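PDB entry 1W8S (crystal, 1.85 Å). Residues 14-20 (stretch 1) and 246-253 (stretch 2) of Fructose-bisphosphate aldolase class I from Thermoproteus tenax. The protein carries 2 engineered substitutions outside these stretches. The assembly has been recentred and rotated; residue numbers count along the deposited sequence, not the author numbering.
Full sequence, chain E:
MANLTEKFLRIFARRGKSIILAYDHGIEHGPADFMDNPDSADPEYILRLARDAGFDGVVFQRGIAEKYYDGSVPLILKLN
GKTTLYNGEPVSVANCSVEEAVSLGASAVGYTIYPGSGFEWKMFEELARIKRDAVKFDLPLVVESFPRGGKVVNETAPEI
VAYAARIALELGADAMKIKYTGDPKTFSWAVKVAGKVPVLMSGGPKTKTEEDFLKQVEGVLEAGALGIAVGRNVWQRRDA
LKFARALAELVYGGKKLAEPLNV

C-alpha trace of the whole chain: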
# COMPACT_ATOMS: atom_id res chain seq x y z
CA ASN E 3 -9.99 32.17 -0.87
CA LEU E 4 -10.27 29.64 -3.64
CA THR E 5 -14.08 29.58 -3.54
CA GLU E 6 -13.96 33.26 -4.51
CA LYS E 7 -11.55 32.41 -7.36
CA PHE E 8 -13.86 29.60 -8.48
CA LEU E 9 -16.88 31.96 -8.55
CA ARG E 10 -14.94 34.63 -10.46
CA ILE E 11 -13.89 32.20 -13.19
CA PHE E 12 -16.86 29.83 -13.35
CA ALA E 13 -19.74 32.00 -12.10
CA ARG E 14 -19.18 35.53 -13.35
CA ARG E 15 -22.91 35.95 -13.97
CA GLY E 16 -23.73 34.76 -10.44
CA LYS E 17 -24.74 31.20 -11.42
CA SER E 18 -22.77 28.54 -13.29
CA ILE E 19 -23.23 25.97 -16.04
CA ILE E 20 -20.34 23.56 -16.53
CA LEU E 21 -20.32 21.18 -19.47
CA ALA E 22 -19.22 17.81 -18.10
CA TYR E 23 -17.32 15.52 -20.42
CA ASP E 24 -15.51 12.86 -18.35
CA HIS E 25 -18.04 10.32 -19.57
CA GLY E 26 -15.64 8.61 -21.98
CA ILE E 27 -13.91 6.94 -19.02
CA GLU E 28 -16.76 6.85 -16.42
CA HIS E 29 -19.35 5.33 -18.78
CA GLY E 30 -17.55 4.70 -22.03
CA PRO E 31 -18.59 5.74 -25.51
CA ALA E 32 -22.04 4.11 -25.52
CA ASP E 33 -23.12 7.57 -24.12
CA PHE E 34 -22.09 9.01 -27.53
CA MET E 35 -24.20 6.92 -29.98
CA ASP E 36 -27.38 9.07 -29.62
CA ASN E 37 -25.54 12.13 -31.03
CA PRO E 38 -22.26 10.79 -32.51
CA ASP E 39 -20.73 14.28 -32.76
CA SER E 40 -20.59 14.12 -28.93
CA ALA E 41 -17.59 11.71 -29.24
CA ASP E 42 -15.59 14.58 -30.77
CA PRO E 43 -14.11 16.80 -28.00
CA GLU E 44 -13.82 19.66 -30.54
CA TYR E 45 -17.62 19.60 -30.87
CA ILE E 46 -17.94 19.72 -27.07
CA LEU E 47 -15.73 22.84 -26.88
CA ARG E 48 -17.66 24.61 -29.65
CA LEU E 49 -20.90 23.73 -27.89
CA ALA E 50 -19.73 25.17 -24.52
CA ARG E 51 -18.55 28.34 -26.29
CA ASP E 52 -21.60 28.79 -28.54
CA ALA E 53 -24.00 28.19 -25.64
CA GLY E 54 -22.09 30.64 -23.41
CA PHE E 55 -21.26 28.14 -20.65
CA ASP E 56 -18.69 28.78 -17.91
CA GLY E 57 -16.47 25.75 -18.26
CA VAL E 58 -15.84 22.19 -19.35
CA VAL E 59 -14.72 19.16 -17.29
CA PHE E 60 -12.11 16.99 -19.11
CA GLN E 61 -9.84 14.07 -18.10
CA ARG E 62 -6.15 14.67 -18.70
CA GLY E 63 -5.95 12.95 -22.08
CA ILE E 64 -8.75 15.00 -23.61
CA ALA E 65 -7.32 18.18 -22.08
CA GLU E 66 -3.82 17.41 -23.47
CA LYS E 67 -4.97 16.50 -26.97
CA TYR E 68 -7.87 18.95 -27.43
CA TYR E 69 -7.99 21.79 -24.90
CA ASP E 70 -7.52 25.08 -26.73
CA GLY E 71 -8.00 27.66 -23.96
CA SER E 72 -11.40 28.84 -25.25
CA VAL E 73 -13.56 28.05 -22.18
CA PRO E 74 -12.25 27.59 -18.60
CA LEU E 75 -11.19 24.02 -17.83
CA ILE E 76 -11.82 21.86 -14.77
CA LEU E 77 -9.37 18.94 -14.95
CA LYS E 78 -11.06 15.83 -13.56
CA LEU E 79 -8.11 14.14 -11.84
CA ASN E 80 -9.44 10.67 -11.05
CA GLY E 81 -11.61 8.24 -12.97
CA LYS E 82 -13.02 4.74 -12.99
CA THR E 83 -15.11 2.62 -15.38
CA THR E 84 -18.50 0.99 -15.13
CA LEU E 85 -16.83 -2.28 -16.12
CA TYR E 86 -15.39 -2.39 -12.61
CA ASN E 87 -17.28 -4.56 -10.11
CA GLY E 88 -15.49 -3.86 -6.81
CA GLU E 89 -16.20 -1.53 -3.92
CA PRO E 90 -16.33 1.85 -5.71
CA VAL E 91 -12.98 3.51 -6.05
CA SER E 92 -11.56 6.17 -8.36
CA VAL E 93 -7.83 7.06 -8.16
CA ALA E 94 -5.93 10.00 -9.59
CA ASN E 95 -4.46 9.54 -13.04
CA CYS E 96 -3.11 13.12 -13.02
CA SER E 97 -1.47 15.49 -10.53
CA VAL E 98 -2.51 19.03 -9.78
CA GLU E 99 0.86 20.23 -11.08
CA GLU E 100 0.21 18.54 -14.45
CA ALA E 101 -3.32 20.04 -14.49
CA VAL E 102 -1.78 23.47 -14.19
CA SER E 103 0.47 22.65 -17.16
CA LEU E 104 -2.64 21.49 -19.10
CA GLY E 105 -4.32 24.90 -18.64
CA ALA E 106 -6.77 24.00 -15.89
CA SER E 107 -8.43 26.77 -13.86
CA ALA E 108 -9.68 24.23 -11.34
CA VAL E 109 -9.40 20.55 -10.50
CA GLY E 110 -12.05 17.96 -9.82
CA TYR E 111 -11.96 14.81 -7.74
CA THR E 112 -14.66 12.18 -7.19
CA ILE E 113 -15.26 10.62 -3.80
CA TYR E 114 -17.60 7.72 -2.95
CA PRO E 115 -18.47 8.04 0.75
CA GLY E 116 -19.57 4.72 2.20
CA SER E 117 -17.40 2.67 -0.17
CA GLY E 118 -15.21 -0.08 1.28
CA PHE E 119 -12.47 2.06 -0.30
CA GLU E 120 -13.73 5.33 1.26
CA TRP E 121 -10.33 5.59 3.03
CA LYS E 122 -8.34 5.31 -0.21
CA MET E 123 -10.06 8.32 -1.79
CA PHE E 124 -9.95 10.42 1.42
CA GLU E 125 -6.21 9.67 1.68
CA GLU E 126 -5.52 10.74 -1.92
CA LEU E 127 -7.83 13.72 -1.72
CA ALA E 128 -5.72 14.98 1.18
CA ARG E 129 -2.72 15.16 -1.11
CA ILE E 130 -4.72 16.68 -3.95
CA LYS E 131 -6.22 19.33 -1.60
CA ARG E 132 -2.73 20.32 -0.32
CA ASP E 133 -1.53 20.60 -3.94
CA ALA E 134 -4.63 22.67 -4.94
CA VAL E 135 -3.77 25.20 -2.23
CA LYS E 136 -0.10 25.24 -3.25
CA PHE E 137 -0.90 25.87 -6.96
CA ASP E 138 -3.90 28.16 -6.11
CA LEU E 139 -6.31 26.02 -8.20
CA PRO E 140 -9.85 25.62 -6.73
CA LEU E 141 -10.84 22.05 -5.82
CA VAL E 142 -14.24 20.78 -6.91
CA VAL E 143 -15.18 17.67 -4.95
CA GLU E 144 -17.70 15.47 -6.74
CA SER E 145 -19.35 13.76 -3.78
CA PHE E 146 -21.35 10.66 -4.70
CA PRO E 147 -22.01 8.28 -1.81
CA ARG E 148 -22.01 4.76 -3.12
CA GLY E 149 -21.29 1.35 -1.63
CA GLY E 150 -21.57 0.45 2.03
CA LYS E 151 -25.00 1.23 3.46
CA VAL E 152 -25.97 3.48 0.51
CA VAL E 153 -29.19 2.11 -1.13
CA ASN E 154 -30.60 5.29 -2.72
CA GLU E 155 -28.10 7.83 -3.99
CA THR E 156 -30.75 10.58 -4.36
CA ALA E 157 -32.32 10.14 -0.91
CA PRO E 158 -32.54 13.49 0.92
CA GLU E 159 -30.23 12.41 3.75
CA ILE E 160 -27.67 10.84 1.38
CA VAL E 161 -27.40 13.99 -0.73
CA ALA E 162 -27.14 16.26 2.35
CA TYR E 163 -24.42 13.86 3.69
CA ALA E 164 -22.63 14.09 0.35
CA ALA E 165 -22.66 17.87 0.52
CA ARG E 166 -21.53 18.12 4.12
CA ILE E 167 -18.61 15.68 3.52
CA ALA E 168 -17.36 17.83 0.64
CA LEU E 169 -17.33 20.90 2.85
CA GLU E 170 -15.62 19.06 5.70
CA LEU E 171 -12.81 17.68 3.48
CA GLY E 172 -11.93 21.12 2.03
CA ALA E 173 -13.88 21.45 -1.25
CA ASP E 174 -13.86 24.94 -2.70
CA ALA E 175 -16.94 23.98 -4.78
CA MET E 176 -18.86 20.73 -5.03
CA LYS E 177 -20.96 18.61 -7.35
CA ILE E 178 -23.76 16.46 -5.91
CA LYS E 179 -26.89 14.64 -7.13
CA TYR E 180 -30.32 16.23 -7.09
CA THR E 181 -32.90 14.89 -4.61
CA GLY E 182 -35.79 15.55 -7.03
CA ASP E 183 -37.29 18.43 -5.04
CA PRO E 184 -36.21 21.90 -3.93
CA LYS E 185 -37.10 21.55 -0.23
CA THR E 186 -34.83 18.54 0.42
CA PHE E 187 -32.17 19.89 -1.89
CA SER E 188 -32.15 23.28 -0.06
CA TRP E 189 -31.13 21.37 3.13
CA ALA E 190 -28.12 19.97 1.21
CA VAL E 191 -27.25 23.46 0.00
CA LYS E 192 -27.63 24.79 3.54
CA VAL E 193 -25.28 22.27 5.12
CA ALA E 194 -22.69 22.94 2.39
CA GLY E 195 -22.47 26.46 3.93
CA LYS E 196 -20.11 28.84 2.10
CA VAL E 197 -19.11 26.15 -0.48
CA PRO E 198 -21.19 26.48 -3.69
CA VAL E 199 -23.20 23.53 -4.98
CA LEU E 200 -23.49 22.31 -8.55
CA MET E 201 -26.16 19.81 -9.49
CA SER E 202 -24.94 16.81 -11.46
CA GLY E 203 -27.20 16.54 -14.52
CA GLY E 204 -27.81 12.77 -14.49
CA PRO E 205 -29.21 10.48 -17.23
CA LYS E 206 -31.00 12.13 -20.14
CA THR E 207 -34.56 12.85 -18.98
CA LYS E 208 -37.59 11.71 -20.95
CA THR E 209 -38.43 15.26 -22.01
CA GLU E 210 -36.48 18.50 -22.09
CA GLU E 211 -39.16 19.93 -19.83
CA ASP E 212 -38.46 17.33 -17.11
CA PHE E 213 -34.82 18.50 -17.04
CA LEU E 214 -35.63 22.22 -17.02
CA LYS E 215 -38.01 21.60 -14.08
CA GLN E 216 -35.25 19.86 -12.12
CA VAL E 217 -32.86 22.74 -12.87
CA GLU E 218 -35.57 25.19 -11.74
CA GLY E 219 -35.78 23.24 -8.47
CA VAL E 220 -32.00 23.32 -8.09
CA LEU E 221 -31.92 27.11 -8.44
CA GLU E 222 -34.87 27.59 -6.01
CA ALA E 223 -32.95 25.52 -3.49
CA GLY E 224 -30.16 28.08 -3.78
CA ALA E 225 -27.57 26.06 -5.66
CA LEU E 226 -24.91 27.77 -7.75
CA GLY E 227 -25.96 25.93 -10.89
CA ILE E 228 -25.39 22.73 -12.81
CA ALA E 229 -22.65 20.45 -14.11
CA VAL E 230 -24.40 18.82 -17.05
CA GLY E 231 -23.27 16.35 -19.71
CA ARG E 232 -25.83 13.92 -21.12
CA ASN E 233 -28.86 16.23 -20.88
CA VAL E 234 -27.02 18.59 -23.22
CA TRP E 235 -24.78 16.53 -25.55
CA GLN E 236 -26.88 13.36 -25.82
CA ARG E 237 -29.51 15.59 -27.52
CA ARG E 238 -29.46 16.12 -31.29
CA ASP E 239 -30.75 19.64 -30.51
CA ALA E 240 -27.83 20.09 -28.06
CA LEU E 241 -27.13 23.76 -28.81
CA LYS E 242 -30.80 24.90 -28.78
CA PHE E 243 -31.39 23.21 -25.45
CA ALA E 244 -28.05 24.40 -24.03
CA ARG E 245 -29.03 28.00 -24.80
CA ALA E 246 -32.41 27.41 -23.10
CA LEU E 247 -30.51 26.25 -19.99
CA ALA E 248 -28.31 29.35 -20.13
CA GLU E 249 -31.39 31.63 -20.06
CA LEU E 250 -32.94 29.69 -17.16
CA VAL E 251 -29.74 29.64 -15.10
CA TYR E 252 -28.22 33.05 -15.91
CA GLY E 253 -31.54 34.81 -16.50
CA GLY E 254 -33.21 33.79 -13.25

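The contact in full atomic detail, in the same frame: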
# COMPACT_ATOMS: atom_id res chain seq x y z
N ARG E 14 -19.21 34.08 -13.17
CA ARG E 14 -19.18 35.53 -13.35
C ARG E 14 -20.56 36.16 -13.38
O ARG E 14 -20.73 37.31 -12.98
CB ARG E 14 -18.42 35.90 -14.61
CG ARG E 14 -19.04 35.42 -15.90
CD ARG E 14 -18.17 35.67 -17.14
NE ARG E 14 -18.84 36.62 -18.00
CZ ARG E 14 -19.60 36.34 -19.06
NH1 ARG E 14 -19.75 35.09 -19.50
NH2 ARG E 14 -20.18 37.35 -19.72
N ARG E 15 -21.55 35.42 -13.88
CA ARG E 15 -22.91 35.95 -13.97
C ARG E 15 -23.74 35.65 -12.72
O ARG E 15 -24.91 36.00 -12.65
CB ARG E 15 -23.62 35.46 -15.24
CG ARG E 15 -23.12 36.13 -16.51
CD ARG E 15 -23.26 35.30 -17.76
NE ARG E 15 -22.49 34.06 -17.69
CZ ARG E 15 -22.37 33.20 -18.70
NH1 ARG E 15 -21.63 32.12 -18.56
NH2 ARG E 15 -22.97 33.44 -19.86
N GLY E 16 -23.12 35.00 -11.74
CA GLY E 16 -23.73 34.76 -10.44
C GLY E 16 -24.22 33.34 -10.24
O GLY E 16 -24.54 32.97 -9.11
N LYS E 17 -24.34 32.60 -11.36
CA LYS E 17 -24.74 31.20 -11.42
C LYS E 17 -23.81 30.56 -12.45
O LYS E 17 -23.19 31.28 -13.24
CB LYS E 17 -26.20 31.05 -11.88
CG LYS E 17 -27.29 31.59 -10.94
CD LYS E 17 -27.17 31.04 -9.53
CE LYS E 17 -28.07 31.78 -8.53
NZ LYS E 17 -28.09 30.98 -7.27
N SER E 18 -23.75 29.24 -12.47
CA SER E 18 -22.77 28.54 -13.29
C SER E 18 -23.38 27.36 -14.05
O SER E 18 -24.24 26.65 -13.53
CB SER E 18 -21.61 28.08 -12.39
OG SER E 18 -20.61 27.34 -13.10
N ILE E 19 -22.97 27.19 -15.30
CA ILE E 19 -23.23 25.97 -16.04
C ILE E 19 -21.88 25.46 -16.51
O ILE E 19 -21.16 26.16 -17.19
CB ILE E 19 -24.13 26.18 -17.27
CG1 ILE E 19 -25.46 26.81 -16.88
CG2 ILE E 19 -24.35 24.84 -17.96
CD1 ILE E 19 -26.39 27.07 -18.03
N ILE E 20 -21.58 24.22 -16.15
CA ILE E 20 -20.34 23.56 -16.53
C ILE E 20 -20.71 22.40 -17.41
O ILE E 20 -21.58 21.64 -17.05
CB ILE E 20 -19.62 23.04 -15.28
CG1 ILE E 20 -19.27 24.18 -14.32
CG2 ILE E 20 -18.36 22.31 -15.68
CD1 ILE E 20 -18.43 25.19 -14.93
N ALA E 246 -31.25 27.33 -23.99
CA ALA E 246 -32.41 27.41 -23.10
C ALA E 246 -31.99 27.29 -21.63
O ALA E 246 -32.51 27.98 -20.77
CB ALA E 246 -33.44 26.34 -23.45
N LEU E 247 -31.03 26.41 -21.34
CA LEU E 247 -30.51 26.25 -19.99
C LEU E 247 -29.76 27.49 -19.53
O LEU E 247 -29.87 27.87 -18.38
CB LEU E 247 -29.55 25.05 -19.92
CG LEU E 247 -30.23 23.69 -19.92
CD1 LEU E 247 -29.22 22.57 -20.23
CD2 LEU E 247 -30.89 23.44 -18.60
N ALA E 248 -29.01 28.11 -20.44
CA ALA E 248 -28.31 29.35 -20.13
C ALA E 248 -29.30 30.45 -19.70
O ALA E 248 -29.07 31.13 -18.69
CB ALA E 248 -27.48 29.81 -21.36
N GLU E 249 -30.42 30.61 -20.43
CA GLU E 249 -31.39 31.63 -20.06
C GLU E 249 -32.06 31.33 -18.71
O GLU E 249 -32.34 32.24 -17.94
CB GLU E 249 -32.47 31.83 -21.09
CG GLU E 249 -33.50 32.84 -20.53
CD GLU E 249 -34.24 33.62 -21.55
OE1 GLU E 249 -34.38 33.10 -22.70
OE2 GLU E 249 -34.71 34.74 -21.18
N LEU E 250 -32.35 30.05 -18.45
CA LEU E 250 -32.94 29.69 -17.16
C LEU E 250 -31.98 29.96 -16.02
O LEU E 250 -32.37 30.50 -14.99
CB LEU E 250 -33.36 28.22 -17.14
CG LEU E 250 -33.95 27.75 -15.82
CD1 LEU E 250 -35.30 28.38 -15.54
CD2 LEU E 250 -34.08 26.24 -15.82
N VAL E 251 -30.71 29.59 -16.20
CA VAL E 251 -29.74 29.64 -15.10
C VAL E 251 -29.21 31.05 -14.92
O VAL E 251 -29.18 31.56 -13.79
CB VAL E 251 -28.58 28.60 -15.31
CG1 VAL E 251 -27.43 28.79 -14.30
CG2 VAL E 251 -29.11 27.18 -15.22
N TYR E 252 -28.81 31.70 -16.01
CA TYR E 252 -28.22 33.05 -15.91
C TYR E 252 -29.31 34.13 -15.85
O TYR E 252 -29.09 35.21 -15.30
CB TYR E 252 -27.32 33.33 -17.10
CG TYR E 252 -26.23 32.28 -17.31
CD1 TYR E 252 -25.44 31.84 -16.25
CD2 TYR E 252 -25.97 31.77 -18.58
CE1 TYR E 252 -24.47 30.90 -16.44
CE2 TYR E 252 -24.99 30.84 -18.79
CZ TYR E 252 -24.25 30.39 -17.72
OH TYR E 252 -23.28 29.45 -17.95
N GLY E 253 -30.46 33.84 -16.43
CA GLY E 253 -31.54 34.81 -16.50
C GLY E 253 -32.36 34.90 -15.23
O GLY E 253 -32.92 35.95 -14.93

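Stretch 1 runs through a loop into a strand at Ser-18 to Ile-20. Stretch 2 is helical and comes from the far end of the chain. Strand and helix run roughly antiparallel, at 147°, with a closest axis approach of 8.7 Å. The CA atoms come nearest at Lys-17 and Tyr-252, 6.0 Å apart. No clear hydrogen bond crosses between the stretches; packing and one stack join them.

Tyr-252 has the largest covered area. Its CA-to-CB bond points sideways, but chi1 in m brings the ring to stretch 1. The guanidinium of Arg-15 lies flat on one ring face, with centres 3.6 Å apart and planes at 18°. This is also a cation-pi contact. The stack leaves the guanidinium nitrogens free at their edges, and NH1 and NH2 are hydrogen-bonded elsewhere in the structure. At the ring edge, Lys-17 O lies 3.5 Å from Tyr-252 CE1.

Ile-19 is buried and points toward the helix. Its extended m, t side chain carries CD1 to 3.6 Å from Ala-248 CA. Ala-248 offers only a methyl group here, and its CB is 4.4 Å from Ile-19 CD1. Ile-19 CG1 packs 3.8 Å from Val-251 CG1. Lys-17 adds its aliphatic part, CB lying 3.5 Å from Val-251 CG1, while its end leads away. The CA-to-CB bonds of Ser-18 and Ile-20 point away from the helix, in keeping with the alternation of a strand.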